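Local coordinates for deseasin MCP-01 (Pseudoalteromonas sp., PDB 3VV3), which is a subtilisin-family serine protease that degrades collagen and binds calcium ions in its catalytic domain, at residues W13-A27 against S224-S236. Numbering follows the deposited sequence.
With CA (calcium ion), chain D; CA (calcium ion), chain E.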
ATOM      1  N   TRP A  13      -7.872 -17.855  -0.528  1.00  7.66           N
ATOM      2  CA  TRP A  13      -8.700 -18.161  -1.687  1.00  7.88           C
ATOM      3  C   TRP A  13      -7.859 -18.298  -2.967  1.00  6.85           C
ATOM      4  O   TRP A  13      -8.183 -19.080  -3.861  1.00  8.36           O
ATOM      5  CB  TRP A  13      -9.788 -17.091  -1.860  1.00  7.21           C
ATOM      6  CG  TRP A  13      -9.233 -15.762  -2.286  1.00  7.72           C
ATOM      7  CD1 TRP A  13      -8.914 -14.701  -1.487  1.00  7.50           C
ATOM      8  CD2 TRP A  13      -8.916 -15.373  -3.620  1.00  9.39           C
ATOM      9  NE1 TRP A  13      -8.424 -13.668  -2.251  1.00  6.12           N
ATOM     10  CE2 TRP A  13      -8.418 -14.056  -3.566  1.00  7.00           C
ATOM     11  CE3 TRP A  13      -9.014 -16.008  -4.862  1.00  6.28           C
ATOM     12  CZ2 TRP A  13      -8.009 -13.364  -4.707  1.00  6.56           C
ATOM     13  CZ3 TRP A  13      -8.614 -15.324  -5.992  1.00  7.79           C
ATOM     14  CH2 TRP A  13      -8.113 -14.013  -5.907  1.00  8.58           C
ATOM     15  N   GLY A  14      -6.764 -17.545  -3.048  1.00  7.00           N
ATOM     16  CA  GLY A  14      -5.917 -17.586  -4.228  1.00  6.23           C
ATOM     17  C   GLY A  14      -5.337 -18.965  -4.487  1.00  6.21           C
ATOM     18  O   GLY A  14      -5.094 -19.343  -5.632  1.00  8.07           O
ATOM     19  N   LEU A  15      -5.104 -19.714  -3.415  1.00  5.53           N
ATOM     20  CA  LEU A  15      -4.555 -21.064  -3.537  1.00  7.62           C
ATOM     21  C   LEU A  15      -5.680 -22.071  -3.763  1.00  9.04           C
ATOM     22  O   LEU A  15      -5.562 -23.013  -4.567  1.00  6.90           O
ATOM     23  CB  LEU A  15      -3.761 -21.446  -2.282  1.00  6.90           C
ATOM     24  CG  LEU A  15      -2.595 -20.534  -1.874  1.00  5.15           C
ATOM     25  CD1 LEU A  15      -1.869 -21.113  -0.664  1.00  8.77           C
ATOM     26  CD2 LEU A  15      -1.628 -20.355  -3.043  1.00  6.98           C
ATOM     27  N   ASN A  16      -6.780 -21.859  -3.049  1.00  8.40           N
ATOM     28  CA  ASN A  16      -7.943 -22.731  -3.163  1.00  8.96           C
ATOM     29  C   ASN A  16      -9.215 -21.944  -2.866  1.00  7.60           C
ATOM     30  O   ASN A  16      -9.399 -21.445  -1.762  1.00 10.24           O
ATOM     31  CB  ASN A  16      -7.814 -23.909  -2.201  1.00 12.89           C
ATOM     32  CG  ASN A  16      -8.905 -24.944  -2.397  1.00 13.52           C
ATOM     33  OD1 ASN A  16      -9.750 -25.151  -1.519  1.00 17.50           O
ATOM     34  ND2 ASN A  16      -8.895 -25.595  -3.552  1.00  6.54           N
ATOM     35  N   ASN A  17     -10.072 -21.824  -3.873  1.00  9.45           N
ATOM     36  CA  ASN A  17     -11.283 -21.020  -3.777  1.00  7.55           C
ATOM     37  C   ASN A  17     -12.504 -21.926  -3.946  1.00 10.98           C
ATOM     38  O   ASN A  17     -12.676 -22.542  -4.999  1.00  9.53           O
ATOM     39  CB  ASN A  17     -11.261 -19.962  -4.884  1.00  9.79           C
ATOM     40  CG  ASN A  17     -12.294 -18.864  -4.686  1.00 11.98           C
ATOM     41  OD1 ASN A  17     -13.184 -18.958  -3.836  1.00 11.31           O
ATOM     42  ND2 ASN A  17     -12.179 -17.812  -5.488  1.00  7.64           N
ATOM     43  N   GLU A  18     -13.309 -22.034  -2.908  1.00 11.91           N
ATOM     44  CA  GLU A  18     -14.602 -22.730  -2.944  1.00 14.47           C
ATOM     45  C   GLU A  18     -15.754 -21.754  -2.778  1.00 17.96           C
ATOM     46  O   GLU A  18     -16.865 -22.144  -2.584  1.00 16.45           O
ATOM     47  CB  GLU A  18     -14.735 -23.741  -1.829  1.00 18.81           C
ATOM     48  CG  GLU A  18     -13.460 -24.397  -1.467  1.00 30.20           C
ATOM     49  CD  GLU A  18     -13.322 -25.764  -2.034  1.00 34.38           C
ATOM     50  OE1 GLU A  18     -13.821 -25.947  -3.119  1.00 35.60           O
ATOM     51  OE2 GLU A  18     -12.693 -26.619  -1.382  1.00 36.88           O
ATOM     52  N   GLY A  19     -15.435 -20.484  -2.928  1.00 11.60           N
ATOM     53  CA  GLY A  19     -16.422 -19.438  -2.717  1.00 13.06           C
ATOM     54  C   GLY A  19     -16.485 -18.974  -1.274  1.00 15.76           C
ATOM     55  O   GLY A  19     -17.356 -18.184  -0.902  1.00 16.25           O
ATOM     56  N   GLN A  20     -15.547 -19.446  -0.458  1.00 13.31           N
ATOM     57  CA  GLN A  20     -15.609 -19.225   0.986  1.00 10.93           C
ATOM     58  C   GLN A  20     -15.286 -17.803   1.433  1.00 16.55           C
ATOM     59  O   GLN A  20     -15.539 -17.451   2.584  1.00 17.91           O
ATOM     60  CB  GLN A  20     -14.743 -20.239   1.750  1.00 16.30           C
ATOM     61  CG  GLN A  20     -13.238 -19.963   1.735  1.00 15.10           C
ATOM     62  CD  GLN A  20     -12.548 -20.442   0.470  1.00 15.04           C
ATOM     63  OE1 GLN A  20     -13.195 -20.761  -0.528  1.00 13.91           O
ATOM     64  NE2 GLN A  20     -11.217 -20.482   0.504  1.00 12.33           N
ATOM     65  N   THR A  21     -14.731 -16.984   0.540  1.00 16.20           N
ATOM     66  CA  THR A  21     -14.529 -15.568   0.855  1.00 12.47           C
ATOM     67  C   THR A  21     -15.533 -14.699   0.111  1.00 14.50           C
ATOM     68  O   THR A  21     -15.374 -13.486   0.028  1.00 16.34           O
ATOM     69  CB  THR A  21     -13.085 -15.082   0.550  1.00 12.02           C
ATOM     70  OG1 THR A  21     -12.890 -15.001  -0.867  1.00 15.01           O
ATOM     71  CG2 THR A  21     -12.065 -16.034   1.152  1.00 16.39           C
ATOM     72  N   GLY A  22     -16.574 -15.329  -0.428  1.00 12.98           N
ATOM     73  CA  GLY A  22     -17.639 -14.610  -1.102  1.00 15.13           C
ATOM     74  C   GLY A  22     -17.450 -14.480  -2.600  1.00 15.33           C
ATOM     75  O   GLY A  22     -18.181 -13.737  -3.260  1.00 14.96           O
ATOM     76  N   GLY A  23     -16.476 -15.206  -3.144  1.00 10.13           N
ATOM     77  CA  GLY A  23     -16.205 -15.156  -4.568  1.00 10.08           C
ATOM     78  C   GLY A  23     -16.758 -16.338  -5.342  1.00 14.90           C
ATOM     79  O   GLY A  23     -17.790 -16.915  -4.986  1.00 16.14           O
ATOM     80  N   THR A  24     -16.071 -16.695  -6.417  1.00 12.35           N
ATOM     81  CA  THR A  24     -16.536 -17.739  -7.317  1.00 10.53           C
ATOM     82  C   THR A  24     -15.687 -18.980  -7.134  1.00 13.78           C
ATOM     83  O   THR A  24     -14.458 -18.902  -7.181  1.00  9.74           O
ATOM     84  CB  THR A  24     -16.423 -17.287  -8.773  1.00 12.32           C
ATOM     85  OG1 THR A  24     -17.153 -16.065  -8.952  1.00 16.29           O
ATOM     86  CG2 THR A  24     -16.964 -18.364  -9.712  1.00 16.35           C
ATOM     87  N   ALA A  25     -16.331 -20.123  -6.912  1.00 12.89           N
ATOM     88  CA  ALA A  25     -15.589 -21.373  -6.763  1.00 12.84           C
ATOM     89  C   ALA A  25     -14.664 -21.603  -7.965  1.00  8.46           C
ATOM     90  O   ALA A  25     -15.049 -21.381  -9.114  1.00 10.78           O
ATOM     91  CB  ALA A  25     -16.543 -22.563  -6.561  1.00 15.00           C
ATOM     92  N   ASP A  26     -13.440 -22.038  -7.672  1.00  9.20           N
ATOM     93  CA  ASP A  26     -12.403 -22.350  -8.665  1.00  8.92           C
ATOM     94  C   ASP A  26     -11.699 -21.154  -9.308  1.00  8.32           C
ATOM     95  O   ASP A  26     -10.904 -21.329 -10.239  1.00  9.89           O
ATOM     96  CB  ASP A  26     -12.874 -23.332  -9.745  1.00  8.86           C
ATOM     97  CG  ASP A  26     -11.712 -24.100 -10.354  1.00  8.77           C
ATOM     98  OD1 ASP A  26     -10.807 -24.473  -9.585  1.00  8.94           O
ATOM     99  OD2 ASP A  26     -11.689 -24.310 -11.580  1.00  6.07           O
ATOM    100  N   ALA A  27     -11.995 -19.948  -8.828  1.00  9.65           N
ATOM    101  CA  ALA A  27     -11.206 -18.783  -9.202  1.00  8.97           C
ATOM    102  C   ALA A  27      -9.967 -18.808  -8.318  1.00  8.95           C
ATOM    103  O   ALA A  27      -9.918 -18.165  -7.276  1.00  7.73           O
ATOM    104  CB  ALA A  27     -11.992 -17.501  -8.991  1.00  7.78           C
ATOM    105  N   SER A 224       5.583  -9.601 -16.171  1.00  5.70           N
ATOM    106  CA  SER A 224       4.814  -8.514 -15.557  1.00  6.57           C
ATOM    107  C   SER A 224       3.420  -8.983 -15.211  1.00  5.69           C
ATOM    108  O   SER A 224       2.712  -9.518 -16.069  1.00  7.56           O
ATOM    109  CB  SER A 224       4.700  -7.306 -16.506  1.00 10.54           C
ATOM    110  OG  SER A 224       5.969  -6.761 -16.782  1.00 23.59           O
ATOM    111  N   ILE A 225       3.012  -8.745 -13.968  1.00  4.11           N
ATOM    112  CA  ILE A 225       1.822  -9.403 -13.430  1.00  5.01           C
ATOM    113  C   ILE A 225       0.707  -8.437 -13.015  1.00  6.42           C
ATOM    114  O   ILE A 225       0.929  -7.535 -12.211  1.00  6.08           O
ATOM    115  CB  ILE A 225       2.213 -10.292 -12.230  1.00  4.39           C
ATOM    116  CG1 ILE A 225       3.292 -11.305 -12.653  1.00  4.31           C
ATOM    117  CG2 ILE A 225       0.987 -10.977 -11.645  1.00  6.38           C
ATOM    118  CD1 ILE A 225       2.913 -12.124 -13.872  1.00  4.67           C
ATOM    119  N   ALA A 226      -0.487  -8.635 -13.576  1.00  5.35           N
ATOM    120  CA  ALA A 226      -1.682  -7.915 -13.138  1.00  4.34           C
ATOM    121  C   ALA A 226      -2.344  -8.708 -12.025  1.00  6.02           C
ATOM    122  O   ALA A 226      -2.074  -9.907 -11.854  1.00  5.52           O
ATOM    123  CB  ALA A 226      -2.655  -7.716 -14.312  1.00  4.92           C
ATOM    124  N   SER A 227      -3.231  -8.051 -11.282  1.00  4.25           N
ATOM    125  CA  SER A 227      -3.906  -8.678 -10.155  1.00  5.72           C
ATOM    126  C   SER A 227      -5.333  -9.107 -10.502  1.00  6.29           C
ATOM    127  O   SER A 227      -6.048  -8.405 -11.213  1.00  5.90           O
ATOM    128  CB  SER A 227      -3.940  -7.710  -8.965  1.00  6.03           C
ATOM    129  OG  SER A 227      -4.699  -8.253  -7.896  1.00  4.88           O
ATOM    130  N   THR A 228      -5.732 -10.263  -9.978  1.00  6.27           N
ATOM    131  CA  THR A 228      -7.107 -10.754 -10.102  1.00  4.92           C
ATOM    132  C   THR A 228      -7.738 -10.944  -8.728  1.00  6.58           C
ATOM    133  O   THR A 228      -7.039 -10.990  -7.703  1.00  4.65           O
ATOM    134  CB  THR A 228      -7.164 -12.087 -10.887  1.00  6.78           C
ATOM    135  OG1 THR A 228      -6.418 -13.100 -10.190  1.00  7.05           O
ATOM    136  CG2 THR A 228      -6.584 -11.909 -12.279  1.00  7.85           C
ATOM    137  N   ASP A 229      -9.066 -11.069  -8.702  1.00  6.43           N
ATOM    138  CA  ASP A 229      -9.792 -11.204  -7.450  1.00  6.79           C
ATOM    139  C   ASP A 229     -10.513 -12.550  -7.316  1.00  6.63           C
ATOM    140  O   ASP A 229     -10.375 -13.442  -8.163  1.00  7.63           O
ATOM    141  CB  ASP A 229     -10.770 -10.031  -7.238  1.00  6.74           C
ATOM    142  CG  ASP A 229     -11.924 -10.022  -8.244  1.00 10.88           C
ATOM    143  OD1 ASP A 229     -12.245 -11.082  -8.824  1.00  9.60           O
ATOM    144  OD2 ASP A 229     -12.516  -8.936  -8.448  1.00 11.49           O
ATOM    145  N   SER A 230     -11.273 -12.690  -6.240  1.00  7.43           N
ATOM    146  CA  SER A 230     -11.892 -13.974  -5.915  1.00  7.89           C
ATOM    147  C   SER A 230     -13.033 -14.356  -6.861  1.00 12.10           C
ATOM    148  O   SER A 230     -13.568 -15.458  -6.757  1.00  9.71           O
ATOM    149  CB  SER A 230     -12.419 -13.966  -4.484  1.00  7.78           C
ATOM    150  OG  SER A 230     -13.451 -12.998  -4.349  1.00  9.31           O
ATOM    151  N   ARG A 231     -13.421 -13.443  -7.744  1.00  8.95           N
ATOM    152  CA  ARG A 231     -14.420 -13.742  -8.773  1.00 10.32           C
ATOM    153  C   ARG A 231     -13.748 -13.947 -10.132  1.00  9.96           C
ATOM    154  O   ARG A 231     -14.417 -14.060 -11.160  1.00  9.67           O
ATOM    155  CB  ARG A 231     -15.474 -12.627  -8.872  1.00 10.35           C
ATOM    156  CG  ARG A 231     -16.428 -12.547  -7.689  1.00  9.37           C
ATOM    157  CD  ARG A 231     -15.763 -11.871  -6.491  1.00 11.52           C
ATOM    158  NE  ARG A 231     -15.705 -10.417  -6.636  1.00 10.49           N
ATOM    159  CZ  ARG A 231     -14.829  -9.638  -6.009  1.00 13.24           C
ATOM    160  NH1 ARG A 231     -13.909 -10.179  -5.224  1.00  9.03           N
ATOM    161  NH2 ARG A 231     -14.857  -8.322  -6.189  1.00 11.86           N
ATOM    162  N   ASP A 232     -12.418 -13.994 -10.126  1.00  8.05           N
ATOM    163  CA  ASP A 232     -11.630 -14.050 -11.357  1.00  7.69           C
ATOM    164  C   ASP A 232     -11.780 -12.810 -12.247  1.00 11.77           C
ATOM    165  O   ASP A 232     -11.452 -12.865 -13.432  1.00  9.22           O
ATOM    166  CB  ASP A 232     -11.900 -15.345 -12.152  1.00  8.96           C
ATOM    167  CG  ASP A 232     -10.769 -16.367 -12.022  1.00 13.16           C
ATOM    168  OD1 ASP A 232      -9.713 -16.041 -11.438  1.00 10.09           O
ATOM    169  OD2 ASP A 232     -10.945 -17.515 -12.492  1.00 13.22           O
ATOM    170  N   ASN A 233     -12.255 -11.693 -11.684  1.00 10.52           N
ATOM    171  CA  ASN A 233     -12.195 -10.413 -12.399  1.00  9.42           C
ATOM    172  C   ASN A 233     -10.755  -9.953 -12.382  1.00 10.43           C
ATOM    173  O   ASN A 233      -9.961 -10.427 -11.567  1.00  6.87           O
ATOM    174  CB  ASN A 233     -12.965  -9.292 -11.686  1.00 11.30           C
ATOM    175  CG  ASN A 233     -14.428  -9.620 -11.417  1.00 20.69           C
ATOM    176  OD1 ASN A 233     -15.148 -10.104 -12.289  1.00 21.52           O
ATOM    177  ND2 ASN A 233     -14.886  -9.293 -10.202  1.00 19.88           N
ATOM    178  N   MET A 234     -10.416  -8.999 -13.240  1.00  8.86           N
ATOM    179  CA  MET A 234      -9.196  -8.244 -12.989  1.00  8.08           C
ATOM    180  C   MET A 234      -9.510  -7.320 -11.816  1.00  9.55           C
ATOM    181  O   MET A 234     -10.555  -6.662 -11.789  1.00  8.79           O
ATOM    182  CB  MET A 234      -8.756  -7.444 -14.216  1.00  8.97           C
ATOM    183  CG  MET A 234      -7.496  -6.622 -13.967  1.00  9.26           C
ATOM    184  SD  MET A 234      -6.785  -5.914 -15.468  1.00 14.77           S
ATOM    185  CE  MET A 234      -7.963  -4.614 -15.827  1.00 14.33           C
ATOM    186  N   SER A 235      -8.629  -7.303 -10.823  1.00  7.06           N
ATOM    187  CA  SER A 235      -8.845  -6.492  -9.634  1.00  6.39           C
ATOM    188  C   SER A 235      -9.103  -5.063 -10.068  1.00  5.71           C
ATOM    189  O   SER A 235      -8.449  -4.576 -10.973  1.00  5.05           O
ATOM    190  CB  SER A 235      -7.607  -6.547  -8.737  1.00  6.36           C
ATOM    191  OG  SER A 235      -7.313  -7.886  -8.387  1.00  5.60           O
ATOM    192  N   SER A 236     -10.051  -4.388  -9.429  1.00  4.82           N
ATOM    193  CA  SER A 236     -10.406  -3.042  -9.882  1.00  8.03           C
ATOM    194  C   SER A 236      -9.227  -2.068  -9.895  1.00  8.17           C
ATOM    195  O   SER A 236      -9.181  -1.176 -10.737  1.00  8.91           O
ATOM    196  CB  SER A 236     -11.579  -2.467  -9.083  1.00 12.25           C
ATOM    197  OG  SER A 236     -11.367  -2.623  -7.697  1.00 10.26           O
TER
HETATM  198 CA    CA D 402      -9.586 -24.842  -7.677  1.00 30.00          CA
HETATM  199 CA    CA E 403      -9.409 -25.360 -11.442  1.00 30.00          CA
HETATM  200  O   HOH W   1     -11.434 -24.764  -6.282  1.00  8.59           O
HETATM  201  O   HOH W   2     -14.714 -12.028  -2.203  1.00 17.53           O
HETATM  202  O   HOH W   3     -17.139 -15.022 -11.395  1.00 19.73           O
HETATM  203  O   HOH W   4     -10.044 -27.119  -7.685  1.00  5.64           O
HETATM  204  O   HOH W   5      -7.812 -25.621  -5.977  1.00  8.07           O
HETATM  205  O   HOH W   6      -9.963 -27.375 -10.611  1.00 12.47           O
HETATM  206  O   HOH W   7      -9.924 -26.876 -13.343  1.00 20.40           O
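Trp13 lays its indole under Ser230: the CB of Ser230 stands over the six-membered ring, 4.0 Å from its centroid, in a CH-pi contact, while Thr228 O lies at the ring edge. A chi1 of 69° sets the ring against the backbone of the turn 229-232, and its NE1 hydrogen-bonds to Ser252 O. Asn17 comes next, its ND2 shared between two carbonyls: Ala27 O at 2.9 Å, within its own loop, and Ser230 O at 3.0 Å, across the contact and more bent (136° at the hydrogen). At Gly23 the chain passes close, CA 3.4 Å from Ser230 O in a CA-H...O contact. Thr24 N then gives Ser230 O a nearly straight 2.8 Å bond, from the face of the carbonyl plane opposite Asn17. Asp26 turns away to bridge two calcium ions, sites it shares with Asp30. Ala27 closes the walk and packs its CB 3.5 Å from CG of Asp232, a carboxylate that is held in a salt bridge by Arg318. Ser230 O is thus gripped by two N-H donors, which ties the turn following strand 222-228 of the subtilisin-type parallel sheet to the calcium-binding loop near the N-terminus.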